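Local coordinates for appr-1-p processing domain protein (Thermus aquaticus Y51MC23, PDB 5M31), which is of unspecified function but belongs to the macro domain family, a compact alpha/beta fold in which a mixed beta sheet is flanked by helices, at residues A[11-17]-A[152-158]; A[22-27]-A[80-85]; A[68-72]-A[108-112]; A[97-102]-A[133-138]. Residue numbers count along the deposited sequence, not the author numbering.

Overall arrangement
The chain starts on edge strand 11-15, which interaction 1 joins to the last strand, 153-157, so that this contact encloses the other three. Strand 26-31 follows. Interaction 2 closes its loop at 80-85, pairing strands 26-31 and 83-88 further across the same sheet. Interaction 3 opens at 68-72, before interaction 2 has closed, and ends on helix 99-116; these two cross and share the packing around Phe85. Interaction 4 starts at 97-102 and ends at 133-138, crossing interaction 3 but coming wholly after interaction 2, and brings the starts of helices 99-116 and 135-146 together. Trp135 links it to interaction 1 through Phe14, Val156 and Glu158.

Interaction 1 (A[11-17]-A[152-158])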
loop_
_atom_site.group_PDB
_atom_site.type_symbol
_atom_site.label_atom_id
_atom_site.label_comp_id
_atom_site.label_asym_id
_atom_site.label_seq_id
_atom_site.Cartn_x
_atom_site.Cartn_y
_atom_site.Cartn_z
ATOM N N MET A 11 11.704 -7.431 -10.303
ATOM C CA MET A 11 12.805 -6.622 -9.803
ATOM C C MET A 11 12.305 -5.726 -8.670
ATOM O O MET A 11 11.273 -5.110 -8.812
ATOM C CB MET A 11 13.374 -5.749 -10.934
ATOM C CG MET A 11 14.865 -5.450 -10.803
ATOM S SD MET A 11 15.942 -6.900 -11.030
ATOM C CE MET A 11 16.066 -7.027 -12.826
ATOM N N LEU A 12 13.067 -5.668 -7.577
ATOM C CA LEU A 12 12.772 -4.810 -6.432
ATOM C C LEU A 12 13.794 -3.685 -6.381
ATOM O O LEU A 12 15.009 -3.943 -6.374
ATOM C CB LEU A 12 12.848 -5.646 -5.152
ATOM C CG LEU A 12 12.393 -5.034 -3.813
ATOM C CD1 LEU A 12 11.039 -4.360 -3.893
ATOM C CD2 LEU A 12 12.335 -6.114 -2.749
ATOM N N ARG A 13 13.314 -2.434 -6.381
ATOM C CA ARG A 13 14.183 -1.264 -6.350
ATOM C C ARG A 13 13.738 -0.356 -5.212
ATOM O O ARG A 13 12.542 -0.112 -5.041
ATOM C CB ARG A 13 14.076 -0.504 -7.673
ATOM C CG ARG A 13 15.203 -0.791 -8.684
ATOM C CD ARG A 13 15.108 -2.163 -9.342
ATOM N NE ARG A 13 16.133 -2.370 -10.386
ATOM C CZ ARG A 13 17.431 -2.575 -10.151
ATOM N NH1 ARG A 13 17.907 -2.592 -8.900
ATOM N NH2 ARG A 13 18.268 -2.762 -11.173
ATOM N N PHE A 14 14.713 0.177 -4.469
ATOM C CA PHE A 14 14.439 1.099 -3.382
ATOM C C PHE A 14 14.867 2.515 -3.793
ATOM O O PHE A 14 16.046 2.752 -4.065
ATOM C CB PHE A 14 15.138 0.639 -2.096
ATOM C CG PHE A 14 14.530 -0.606 -1.466
ATOM C CD1 PHE A 14 13.509 -0.501 -0.550
ATOM C CD2 PHE A 14 15.023 -1.888 -1.777
ATOM C CE1 PHE A 14 12.957 -1.644 0.069
ATOM C CE2 PHE A 14 14.481 -3.016 -1.189
ATOM C CZ PHE A 14 13.446 -2.900 -0.261
ATOM N N VAL A 15 13.900 3.439 -3.890
ATOM C CA VAL A 15 14.072 4.749 -4.539
ATOM C C VAL A 15 13.617 5.938 -3.626
ATOM O O VAL A 15 12.915 5.730 -2.651
ATOM C CB VAL A 15 13.260 4.821 -5.827
ATOM C CG1 VAL A 15 13.677 3.683 -6.781
ATOM C CG2 VAL A 15 11.771 4.721 -5.557
ATOM N N ARG A 16 13.946 7.169 -4.000
ATOM C CA ARG A 16 13.395 8.339 -3.323
ATOM C C ARG A 16 12.656 9.187 -4.295
ATOM O O ARG A 16 13.024 9.243 -5.518
ATOM C CB ARG A 16 14.502 9.164 -2.661
ATOM C CG ARG A 16 15.089 8.458 -1.477
ATOM C CD ARG A 16 16.105 9.318 -0.728
ATOM N NE ARG A 16 16.541 8.553 0.432
ATOM C CZ ARG A 16 17.445 7.580 0.414
ATOM N NH1 ARG A 16 18.081 7.244 -0.696
ATOM N NH2 ARG A 16 17.680 6.893 1.534
ATOM N N GLY A 17 11.633 9.857 -3.806
ATOM C CA GLY A 17 10.829 10.741 -4.632
ATOM C C GLY A 17 9.384 10.789 -4.219
ATOM O O GLY A 17 9.036 10.434 -3.061
ATOM N N VAL A 152 7.139 -8.943 -11.877
ATOM C CA VAL A 152 6.586 -7.721 -11.323
ATOM C C VAL A 152 7.679 -6.757 -10.943
ATOM O O VAL A 152 8.622 -7.130 -10.222
ATOM C CB VAL A 152 5.760 -8.019 -10.050
ATOM C CG1 VAL A 152 5.134 -6.736 -9.539
ATOM C CG2 VAL A 152 4.684 -9.054 -10.362
ATOM N N GLU A 153 7.592 -5.538 -11.463
ATOM C CA GLU A 153 8.549 -4.462 -11.081
ATOM C C GLU A 153 8.024 -3.744 -9.862
ATOM O O GLU A 153 6.921 -3.259 -9.916
ATOM C CB GLU A 153 8.703 -3.488 -12.224
ATOM C CG GLU A 153 9.162 -4.186 -13.483
ATOM C CD GLU A 153 9.796 -3.256 -14.490
ATOM O OE1 GLU A 153 9.442 -2.048 -14.495
ATOM O OE2 GLU A 153 10.666 -3.745 -15.279
ATOM N N VAL A 154 8.752 -3.826 -8.738
ATOM C CA VAL A 154 8.333 -3.269 -7.454
ATOM C C VAL A 154 9.254 -2.116 -7.077
ATOM O O VAL A 154 10.484 -2.266 -7.071
ATOM C CB VAL A 154 8.450 -4.290 -6.314
ATOM C CG1 VAL A 154 7.860 -3.727 -5.042
ATOM C CG2 VAL A 154 7.790 -5.595 -6.698
ATOM N N TRP A 155 8.635 -0.975 -6.814
ATOM C CA TRP A 155 9.369 0.205 -6.442
ATOM C C TRP A 155 8.982 0.596 -5.064
ATOM O O TRP A 155 7.784 0.693 -4.743
ATOM C CB TRP A 155 9.062 1.317 -7.394
ATOM C CG TRP A 155 9.371 0.928 -8.759
ATOM C CD1 TRP A 155 8.537 0.262 -9.633
ATOM C CD2 TRP A 155 10.650 0.941 -9.361
ATOM N NE1 TRP A 155 9.215 -0.020 -10.788
ATOM C CE2 TRP A 155 10.510 0.411 -10.655
ATOM C CE3 TRP A 155 11.907 1.444 -8.969
ATOM C CZ2 TRP A 155 11.580 0.336 -11.529
ATOM C CZ3 TRP A 155 12.906 1.415 -9.833
ATOM C CH2 TRP A 155 12.766 0.809 -11.098
ATOM N N VAL A 156 9.982 0.690 -4.186
ATOM C CA VAL A 156 9.725 1.038 -2.815
ATOM C C VAL A 156 10.340 2.363 -2.555
ATOM O O VAL A 156 11.522 2.580 -2.827
ATOM C CB VAL A 156 10.249 -0.006 -1.792
ATOM C CG1 VAL A 156 9.774 0.352 -0.390
ATOM C CG2 VAL A 156 9.779 -1.414 -2.201
ATOM N N TYR A 157 9.506 3.297 -2.118
ATOM C CA TYR A 157 9.960 4.621 -1.811
ATOM C C TYR A 157 10.477 4.679 -0.373
ATOM O O TYR A 157 9.780 4.263 0.556
ATOM C CB TYR A 157 8.829 5.614 -2.100
ATOM C CG TYR A 157 8.642 5.883 -3.566
ATOM C CD1 TYR A 157 8.202 4.884 -4.461
ATOM C CD2 TYR A 157 9.068 7.095 -4.125
ATOM C CE1 TYR A 157 8.081 5.132 -5.800
ATOM C CE2 TYR A 157 8.895 7.360 -5.458
ATOM C CZ TYR A 157 8.505 6.369 -6.312
ATOM O OH TYR A 157 8.435 6.611 -7.648
ATOM N N GLU A 158 11.713 5.174 -0.221
ATOM C CA GLU A 158 12.412 5.150 1.050
ATOM C C GLU A 158 11.867 6.271 1.940
ATOM O O GLU A 158 11.377 7.257 1.425
ATOM C CB GLU A 158 13.917 5.353 0.825
ATOM C CG GLU A 158 14.629 4.141 0.221
ATOM C CD GLU A 158 15.493 3.390 1.239
ATOM O OE1 GLU A 158 15.997 2.312 0.891
ATOM O OE2 GLU A 158 15.670 3.879 2.392
HETATM O O HOH W 1 10.817 8.780 -1.065
#
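Six backbone hydrogen bonds zip strands 11-15 and 153-157 together in parallel. Val15 N donates to Val156 O (2.7 Å) and Val15 O accepts from Glu158 N (2.8 Å). Arg13 pairs in the same way, its N with Val154 O (2.9 Å) and its O with Val156 N (2.8 Å), and so does Met11, its N with Val152 O (3.1 Å) and its O with Val154 N (2.8 Å). Beyond the strand ends, a water links Gly17 N (3.1 Å) to Glu158 O (3.0 Å), and a long salt bridge joins Arg16 NH2 to Glu158 OE2 (3.7 Å), through charge alone. Glu158 OE1 also forms a salt bridge with Lys139.

Packing splits between the two faces. On one, Leu12 CD1 touches Val154 CG1 (3.4 Å) and Val156 CG2 (3.6 Å), and Phe14 CD1 reaches Val156 CB (3.5 Å), beneath helix 135-146. On the other, Val15 CG2 sits 3.5 Å from the centroid of the Tyr157 ring, a CH-pi contact over its face, while Val15 CG1 meets the Trp155 ring edge at CE3 (3.6 Å). Regular amide pairing and apolar contacts on both faces carry the joint, which owes little to charge: its one salt bridge, Arg16–Glu158, is long.

Interaction 2 (A[22-27]-A[80-85])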
loop_
_atom_site.group_PDB
_atom_site.type_symbol
_atom_site.label_atom_id
_atom_site.label_comp_id
_atom_site.label_asym_id
_atom_site.label_seq_id
_atom_site.Cartn_x
_atom_site.Cartn_y
_atom_site.Cartn_z
ATOM N N ALA A 22 4.851 7.654 -9.361
ATOM C CA ALA A 22 5.487 6.463 -9.830
ATOM C C ALA A 22 4.725 5.998 -11.114
ATOM O O ALA A 22 3.515 5.891 -11.076
ATOM C CB ALA A 22 5.444 5.398 -8.790
ATOM N N PRO A 23 5.437 5.637 -12.163
ATOM C CA PRO A 23 4.754 5.363 -13.486
ATOM C C PRO A 23 4.361 3.909 -13.631
ATOM O O PRO A 23 4.865 3.175 -14.515
ATOM C CB PRO A 23 5.784 5.807 -14.468
ATOM C CG PRO A 23 7.091 5.434 -13.833
ATOM C CD PRO A 23 6.898 5.636 -12.331
ATOM N N VAL A 24 3.548 3.461 -12.673
ATOM C CA VAL A 24 3.273 2.039 -12.494
ATOM C C VAL A 24 1.788 1.755 -12.558
ATOM O O VAL A 24 1.006 2.650 -12.646
ATOM C CB VAL A 24 3.833 1.561 -11.123
ATOM C CG1 VAL A 24 5.340 1.726 -11.097
ATOM C CG2 VAL A 24 3.165 2.342 -10.022
ATOM N N GLU A 25 1.411 0.481 -12.505
ATOM C CA GLU A 25 0.004 0.070 -12.622
ATOM C C GLU A 25 -0.733 0.235 -11.316
ATOM O O GLU A 25 -1.933 0.375 -11.336
ATOM C CB GLU A 25 -0.103 -1.409 -13.034
ATOM C CG GLU A 25 0.345 -1.694 -14.458
ATOM C CD GLU A 25 0.156 -3.143 -14.876
ATOM O OE1 GLU A 25 -0.233 -3.980 -14.092
ATOM O OE2 GLU A 25 0.407 -3.458 -16.043
ATOM N N ALA A 26 -0.021 0.121 -10.180
ATOM C CA ALA A 26 -0.681 0.065 -8.880
ATOM C C ALA A 26 0.139 0.876 -7.884
ATOM O O ALA A 26 1.347 0.751 -7.876
ATOM C CB ALA A 26 -0.837 -1.371 -8.402
ATOM N N LEU A 27 -0.551 1.650 -7.053
ATOM C CA LEU A 27 0.060 2.310 -5.904
ATOM C C LEU A 27 -0.486 1.723 -4.625
ATOM O O LEU A 27 -1.688 1.462 -4.502
ATOM C CB LEU A 27 -0.235 3.796 -5.891
ATOM C CG LEU A 27 0.300 4.621 -7.067
ATOM C CD1 LEU A 27 -0.063 6.086 -6.833
ATOM C CD2 LEU A 27 1.791 4.444 -7.296
ATOM N N GLN A 80 -4.104 5.352 -15.046
ATOM C CA GLN A 80 -2.797 5.161 -14.443
ATOM C C GLN A 80 -2.675 6.074 -13.251
ATOM O O GLN A 80 -2.954 7.261 -13.370
ATOM C CB GLN A 80 -1.657 5.471 -15.432
ATOM C CG GLN A 80 -0.287 5.050 -14.940
ATOM C CD GLN A 80 0.293 6.039 -13.955
ATOM O OE1 GLN A 80 0.146 7.260 -14.143
ATOM N NE2 GLN A 80 0.908 5.549 -12.888
ATOM N N PRO A 81 -2.268 5.520 -12.106
ATOM C CA PRO A 81 -2.311 4.086 -11.816
ATOM C C PRO A 81 -3.689 3.520 -11.959
ATOM O O PRO A 81 -4.691 4.227 -11.755
ATOM C CB PRO A 81 -1.879 4.016 -10.356
ATOM C CG PRO A 81 -2.336 5.342 -9.828
ATOM C CD PRO A 81 -2.027 6.305 -10.879
ATOM N N ARG A 82 -3.776 2.265 -12.385
ATOM C CA ARG A 82 -5.088 1.644 -12.492
ATOM C C ARG A 82 -5.646 1.298 -11.101
ATOM O O ARG A 82 -6.865 1.412 -10.889
ATOM C CB ARG A 82 -5.044 0.406 -13.374
ATOM C CG ARG A 82 -6.312 -0.345 -13.259
ATOM C CD ARG A 82 -6.479 -1.362 -14.372
ATOM N NE ARG A 82 -7.795 -1.956 -14.309
ATOM C CZ ARG A 82 -8.201 -2.979 -15.040
ATOM N NH1 ARG A 82 -7.452 -3.443 -16.047
ATOM N NH2 ARG A 82 -9.414 -3.438 -14.841
ATOM N N TYR A 83 -4.782 0.821 -10.211
ATOM C CA TYR A 83 -5.217 0.328 -8.887
ATOM C C TYR A 83 -4.606 1.108 -7.780
ATOM O O TYR A 83 -3.409 1.447 -7.814
ATOM C CB TYR A 83 -4.821 -1.134 -8.698
ATOM C CG TYR A 83 -5.353 -2.085 -9.749
ATOM C CD1 TYR A 83 -6.674 -2.444 -9.786
ATOM C CD2 TYR A 83 -4.514 -2.580 -10.705
ATOM C CE1 TYR A 83 -7.145 -3.339 -10.722
ATOM C CE2 TYR A 83 -4.983 -3.424 -11.700
ATOM C CZ TYR A 83 -6.295 -3.809 -11.680
ATOM O OH TYR A 83 -6.777 -4.690 -12.667
ATOM N N ILE A 84 -5.433 1.349 -6.767
ATOM C CA ILE A 84 -4.977 1.815 -5.445
ATOM C C ILE A 84 -5.153 0.682 -4.443
ATOM O O ILE A 84 -6.245 0.153 -4.352
ATOM C CB ILE A 84 -5.766 3.024 -4.974
ATOM C CG1 ILE A 84 -5.779 4.152 -6.021
ATOM C CG2 ILE A 84 -5.141 3.546 -3.650
ATOM C CD1 ILE A 84 -4.440 4.709 -6.353
ATOM N N PHE A 85 -4.038 0.198 -3.858
ATOM C CA PHE A 85 -4.038 -0.899 -2.909
ATOM C C PHE A 85 -3.970 -0.261 -1.512
ATOM O O PHE A 85 -2.894 0.235 -1.140
ATOM C CB PHE A 85 -2.830 -1.765 -3.061
ATOM C CG PHE A 85 -2.906 -2.808 -4.191
ATOM C CD1 PHE A 85 -3.445 -2.551 -5.419
ATOM C CD2 PHE A 85 -2.260 -4.002 -4.027
ATOM C CE1 PHE A 85 -3.432 -3.551 -6.453
ATOM C CE2 PHE A 85 -2.213 -4.975 -5.022
ATOM C CZ PHE A 85 -2.835 -4.751 -6.231
#
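Leu27 packs against the tip of the Pro81 ring, its CD1 3.8 Å from Pro81 CG, its CB within 4.3 Å of Ile84 CD1. Pro81 follows a cis peptide bond, in the turn leading into strand 83-88. Ahead of it, the Gln80 side chain reaches over to the loop before strand 26-31: NE2 donates to Val24 O (2.9 Å) and weakly to Ala22 O (3.2 Å), the end residues of the inverse gamma turn centred on Pro23. Parallel pairing then takes over. Glu25 O accepts from Tyr83 N (3.1 Å) and weakly from Arg82 N (2.8 Å), Leu27 N donates to Tyr83 O (3.0 Å), and Phe85 N to Leu27 O (2.7 Å). On the face opposite Leu27 and Ile84, Ala26 CB meets Tyr83 CB (4.0 Å) and Phe85 CE1 (3.9 Å), and the Phe85 ring packs on helix 99-116. Strand 120-123 on one flank and strand 71-74 on the other make this a buried interior pair of the mixed sheet at the heart of the macro domain fold.

Interaction 3 (A[68-72]-A[108-112]); sequences GRIFV and DLVCR
Ile70, Arg112 and Asp108 carry this contact between the run into strand 71-74 and helix 99-116. Gly68 has positive phi (77/13) and its CA lies 5.9 Å from that of Asp108. The chain then becomes extended, Ile70 at -65/137, while 108-112 is regular helix, with Arg112 N hydrogen-bonded to Asp108 O (2.9 Å). Asp108, chi1 t, accepts a hydrogen bond at OD2 from Ile70 N (2.9 Å). Ile70 is mt and points at the helix, its CD1 3.7 Å from Leu109 CB. Arg112, in the conformer given, has chi1 -79°, chi2 -25° and chi3 -78°, which folds it back so that Val72 CG2 lies over one guanidinium face, 3.5 Å from NH1. A water 2.5 Å from Arg112 NH1 accepts from Val72 N (2.9 Å); Arg112 NE pairs with Glu115. Ile70, Leu109 and Arg112 also close on Phe85 of strand 83-88, whereas Phe71 turns to helix 50-61. Helices on both sides of the sheet in this way typify the three-layer alpha/beta/alpha macro domain.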
loop_
_atom_site.group_PDB
_atom_site.type_symbol
_atom_site.label_atom_id
_atom_site.label_comp_id
_atom_site.label_asym_id
_atom_site.label_seq_id
_atom_site.Cartn_x
_atom_site.Cartn_y
_atom_site.Cartn_z
ATOM N N GLY A 68 -4.494 -7.472 7.282
ATOM C CA GLY A 68 -4.226 -8.581 6.365
ATOM C C GLY A 68 -5.203 -8.653 5.239
ATOM O O GLY A 68 -5.221 -9.659 4.516
ATOM N N ARG A 69 -6.010 -7.595 5.036
ATOM C CA ARG A 69 -7.045 -7.599 3.996
ATOM C C ARG A 69 -7.014 -6.250 3.276
ATOM O O ARG A 69 -7.699 -5.327 3.630
ATOM C CB ARG A 69 -8.392 -7.994 4.550
ATOM C CG ARG A 69 -9.499 -8.265 3.554
ATOM C CD ARG A 69 -10.762 -8.601 4.219
ATOM N NE ARG A 69 -11.816 -8.700 3.230
ATOM C CZ ARG A 69 -13.106 -8.756 3.527
ATOM N NH1 ARG A 69 -13.509 -8.734 4.785
ATOM N NH2 ARG A 69 -13.983 -8.869 2.550
ATOM N N ILE A 70 -6.187 -6.189 2.227
ATOM C CA ILE A 70 -6.031 -4.993 1.420
ATOM C C ILE A 70 -7.326 -4.683 0.717
ATOM O O ILE A 70 -7.967 -5.574 0.102
ATOM C CB ILE A 70 -4.897 -5.192 0.386
ATOM C CG1 ILE A 70 -3.573 -5.301 1.171
ATOM C CG2 ILE A 70 -4.872 -4.061 -0.649
ATOM C CD1 ILE A 70 -2.384 -5.718 0.380
ATOM N N PHE A 71 -7.692 -3.425 0.706
ATOM C CA PHE A 71 -8.822 -2.983 -0.073
ATOM C C PHE A 71 -8.329 -2.350 -1.370
ATOM O O PHE A 71 -7.675 -1.339 -1.323
ATOM C CB PHE A 71 -9.662 -1.984 0.699
ATOM C CG PHE A 71 -10.745 -1.347 -0.149
ATOM C CD1 PHE A 71 -11.769 -2.111 -0.636
ATOM C CD2 PHE A 71 -10.677 0.013 -0.534
ATOM C CE1 PHE A 71 -12.718 -1.578 -1.502
ATOM C CE2 PHE A 71 -11.661 0.550 -1.359
ATOM C CZ PHE A 71 -12.661 -0.239 -1.850
ATOM N N VAL A 72 -8.638 -2.987 -2.517
ATOM C CA VAL A 72 -8.193 -2.515 -3.810
ATOM C C VAL A 72 -9.288 -1.741 -4.496
ATOM O O VAL A 72 -10.472 -2.177 -4.501
ATOM C CB VAL A 72 -7.752 -3.682 -4.724
ATOM C CG1 VAL A 72 -7.342 -3.145 -6.091
ATOM C CG2 VAL A 72 -6.582 -4.411 -4.121
ATOM N N ASP A 108 -0.834 -10.376 1.974
ATOM C CA ASP A 108 -1.997 -10.107 1.161
ATOM C C ASP A 108 -1.667 -9.280 -0.047
ATOM O O ASP A 108 -2.357 -9.328 -1.051
ATOM C CB ASP A 108 -3.086 -9.420 1.948
ATOM C CG ASP A 108 -4.458 -9.649 1.342
ATOM O OD1 ASP A 108 -4.742 -10.797 0.938
ATOM O OD2 ASP A 108 -5.201 -8.683 1.148
ATOM N N LEU A 109 -0.614 -8.493 0.059
ATOM C CA LEU A 109 -0.146 -7.708 -1.100
ATOM C C LEU A 109 0.258 -8.619 -2.243
ATOM O O LEU A 109 -0.129 -8.396 -3.408
ATOM C CB LEU A 109 1.003 -6.838 -0.679
ATOM C CG LEU A 109 1.603 -5.925 -1.763
ATOM C CD1 LEU A 109 0.542 -5.053 -2.372
ATOM C CD2 LEU A 109 2.677 -5.095 -1.107
ATOM N N VAL A 110 1.002 -9.656 -1.930
ATOM C CA VAL A 110 1.364 -10.664 -2.898
ATOM C C VAL A 110 0.104 -11.278 -3.488
ATOM O O VAL A 110 -0.037 -11.348 -4.742
ATOM C CB VAL A 110 2.245 -11.745 -2.302
ATOM C CG1 VAL A 110 2.398 -12.955 -3.225
ATOM C CG2 VAL A 110 3.596 -11.129 -1.970
ATOM N N CYS A 111 -0.846 -11.657 -2.637
ATOM C CA CYS A 111 -2.137 -12.212 -3.109
ATOM C C CYS A 111 -2.826 -11.309 -4.123
ATOM O O CYS A 111 -3.266 -11.780 -5.183
ATOM C CB CYS A 111 -3.075 -12.436 -1.943
ATOM S SG CYS A 111 -2.455 -13.710 -0.838
ATOM N N ARG A 112 -2.942 -10.013 -3.833
ATOM C CA ARG A 112 -3.721 -9.113 -4.699
ATOM C C ARG A 112 -2.977 -8.848 -5.998
ATOM O O ARG A 112 -3.604 -8.720 -7.046
ATOM C CB ARG A 112 -3.986 -7.770 -4.046
ATOM C CG ARG A 112 -5.103 -7.721 -3.005
ATOM C CD ARG A 112 -6.198 -8.749 -3.107
ATOM N NE ARG A 112 -7.200 -8.464 -4.131
ATOM C CZ ARG A 112 -8.199 -7.588 -3.996
ATOM N NH1 ARG A 112 -8.431 -7.039 -2.827
ATOM N NH2 ARG A 112 -8.997 -7.299 -5.035
HETATM O O HOH W 2 -10.284 -5.425 -2.441
#

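Interaction 4 (A[97-102]-A[133-138])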
loop_
_atom_site.group_PDB
_atom_site.type_symbol
_atom_site.label_atom_id
_atom_site.label_comp_id
_atom_site.label_asym_id
_atom_site.label_seq_id
_atom_site.Cartn_x
_atom_site.Cartn_y
_atom_site.Cartn_z
ATOM N N SER A 97 1.692 2.381 13.532
ATOM C CA SER A 97 1.738 1.191 12.663
ATOM C C SER A 97 2.364 0.055 13.460
ATOM O O SER A 97 3.207 0.291 14.330
ATOM C CB SER A 97 2.569 1.463 11.407
ATOM O OG SER A 97 1.962 2.417 10.550
ATOM N N ARG A 98 1.979 -1.169 13.184
ATOM C CA ARG A 98 2.464 -2.295 13.919
ATOM C C ARG A 98 3.090 -3.340 13.007
ATOM O O ARG A 98 2.506 -3.669 11.967
ATOM C CB ARG A 98 1.264 -2.941 14.556
ATOM C CG ARG A 98 1.613 -4.041 15.430
ATOM C CD ARG A 98 0.878 -3.853 16.731
ATOM N NE ARG A 98 1.150 -4.972 17.516
ATOM C CZ ARG A 98 0.566 -5.210 18.672
ATOM N NH1 ARG A 98 -0.249 -4.309 19.207
ATOM N NH2 ARG A 98 0.873 -6.296 19.292
ATOM N N MET A 99 4.204 -3.910 13.449
ATOM C CA MET A 99 4.986 -4.795 12.539
ATOM C C MET A 99 4.167 -6.011 12.120
ATOM O O MET A 99 4.159 -6.392 10.946
ATOM C CB MET A 99 6.296 -5.213 13.212
ATOM C CG MET A 99 7.274 -5.938 12.299
ATOM S SD MET A 99 7.874 -4.881 10.975
ATOM C CE MET A 99 9.150 -3.975 11.818
ATOM N N GLU A 100 3.400 -6.564 13.053
ATOM C CA GLU A 100 2.563 -7.743 12.730
ATOM C C GLU A 100 1.575 -7.436 11.615
ATOM O O GLU A 100 1.300 -8.292 10.714
ATOM C CB GLU A 100 1.815 -8.228 13.993
ATOM C CG GLU A 100 0.659 -9.180 13.713
ATOM C CD GLU A 100 -0.090 -9.574 14.969
ATOM O OE1 GLU A 100 0.568 -9.793 16.000
ATOM O OE2 GLU A 100 -1.330 -9.701 14.907
ATOM N N TYR A 101 1.037 -6.238 11.608
ATOM C CA TYR A 101 0.038 -5.846 10.678
ATOM C C TYR A 101 0.694 -5.611 9.301
ATOM O O TYR A 101 0.111 -5.922 8.268
ATOM C CB TYR A 101 -0.665 -4.588 11.147
ATOM C CG TYR A 101 -1.368 -4.747 12.485
ATOM C CD1 TYR A 101 -1.562 -5.997 13.085
ATOM C CD2 TYR A 101 -1.867 -3.632 13.146
ATOM C CE1 TYR A 101 -2.256 -6.101 14.295
ATOM C CE2 TYR A 101 -2.465 -3.732 14.379
ATOM C CZ TYR A 101 -2.715 -4.973 14.911
ATOM O OH TYR A 101 -3.357 -5.025 16.140
ATOM N N VAL A 102 1.918 -5.113 9.299
ATOM C CA VAL A 102 2.682 -4.959 8.026
ATOM C C VAL A 102 2.990 -6.360 7.461
ATOM O O VAL A 102 2.863 -6.602 6.241
ATOM C CB VAL A 102 3.960 -4.120 8.277
ATOM C CG1 VAL A 102 4.884 -4.148 7.050
ATOM C CG2 VAL A 102 3.539 -2.702 8.613
ATOM N N LEU A 133 7.911 2.516 12.468
ATOM C CA LEU A 133 8.556 1.235 12.556
ATOM C C LEU A 133 10.014 1.324 12.113
ATOM O O LEU A 133 10.359 2.195 11.346
ATOM C CB LEU A 133 7.809 0.229 11.671
ATOM C CG LEU A 133 6.398 -0.103 12.110
ATOM C CD1 LEU A 133 5.713 -0.912 11.046
ATOM C CD2 LEU A 133 6.435 -0.916 13.396
ATOM N N PRO A 134 10.856 0.375 12.541
ATOM C CA PRO A 134 12.265 0.396 12.136
ATOM C C PRO A 134 12.431 -0.040 10.682
ATOM O O PRO A 134 12.051 -1.169 10.303
ATOM C CB PRO A 134 12.935 -0.592 13.109
ATOM C CG PRO A 134 11.832 -1.452 13.599
ATOM C CD PRO A 134 10.582 -0.657 13.562
ATOM N N TRP A 135 12.976 0.855 9.867
ATOM C CA TRP A 135 13.054 0.624 8.434
ATOM C C TRP A 135 13.869 -0.611 8.041
ATOM O O TRP A 135 13.405 -1.380 7.200
ATOM C CB TRP A 135 13.565 1.870 7.741
ATOM C CG TRP A 135 13.848 1.759 6.290
ATOM C CD1 TRP A 135 15.015 2.053 5.656
ATOM C CD2 TRP A 135 12.931 1.321 5.265
ATOM N NE1 TRP A 135 14.887 1.841 4.293
ATOM C CE2 TRP A 135 13.612 1.413 4.026
ATOM C CE3 TRP A 135 11.603 0.891 5.278
ATOM C CZ2 TRP A 135 13.003 1.062 2.809
ATOM C CZ3 TRP A 135 11.012 0.518 4.075
ATOM C CH2 TRP A 135 11.712 0.628 2.855
ATOM N N PRO A 136 15.004 -0.879 8.722
ATOM C CA PRO A 136 15.754 -2.091 8.335
ATOM C C PRO A 136 14.903 -3.369 8.357
ATOM O O PRO A 136 14.993 -4.192 7.454
ATOM C CB PRO A 136 16.872 -2.159 9.386
ATOM C CG PRO A 136 17.135 -0.734 9.754
ATOM C CD PRO A 136 15.830 0.023 9.568
ATOM N N GLU A 137 14.076 -3.500 9.382
ATOM C CA GLU A 137 13.244 -4.678 9.565
ATOM C C GLU A 137 12.103 -4.690 8.584
ATOM O O GLU A 137 11.798 -5.740 8.004
ATOM C CB GLU A 137 12.700 -4.720 10.991
ATOM C CG GLU A 137 13.780 -4.964 12.063
ATOM C CD GLU A 137 14.293 -6.417 12.114
ATOM O OE1 GLU A 137 13.714 -7.325 11.442
ATOM O OE2 GLU A 137 15.282 -6.660 12.853
ATOM N N VAL A 138 11.503 -3.524 8.340
ATOM C CA VAL A 138 10.417 -3.427 7.336
ATOM C C VAL A 138 10.982 -3.720 5.950
ATOM O O VAL A 138 10.372 -4.484 5.177
ATOM C CB VAL A 138 9.693 -2.067 7.388
ATOM C CG1 VAL A 138 8.736 -1.906 6.216
ATOM C CG2 VAL A 138 8.948 -1.923 8.732
#
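Two protruding side chains fill two hollows here, one from each segment. Leu133 (mt) pushes its branched end into the notch where the chain turns into helix 99-116: CD2 lies 3.6 Å from Ser97 O and 3.7 Å from Met99 N, while CD1 is 4.0 Å from Ser97 CB and 3.7 Å from Val102 CG2, which forms the far wall. In return, Met99 curls (chi1 t, chi2 and chi3 p) so that its methyl plugs the dent at the start of helix 135-146, CE resting 4.0 Å from Pro134 CD, 3.7 Å from Glu137 CB and 3.7 Å from Val138 CG2. No hydrogen bond crosses between the segments; shape does the work. The polar ends look elsewhere, Ser97 OG to Thr89 and the Glu137 carboxylate to Arg141. Arg98 and Pro134 occupy the N-cap positions, so the contact joins the first turns of two helices. Met99 also touches Arg141 of helix 135-146, making the two helices neighbours in a helical layer of the macro domain's alpha/beta/alpha sandwich.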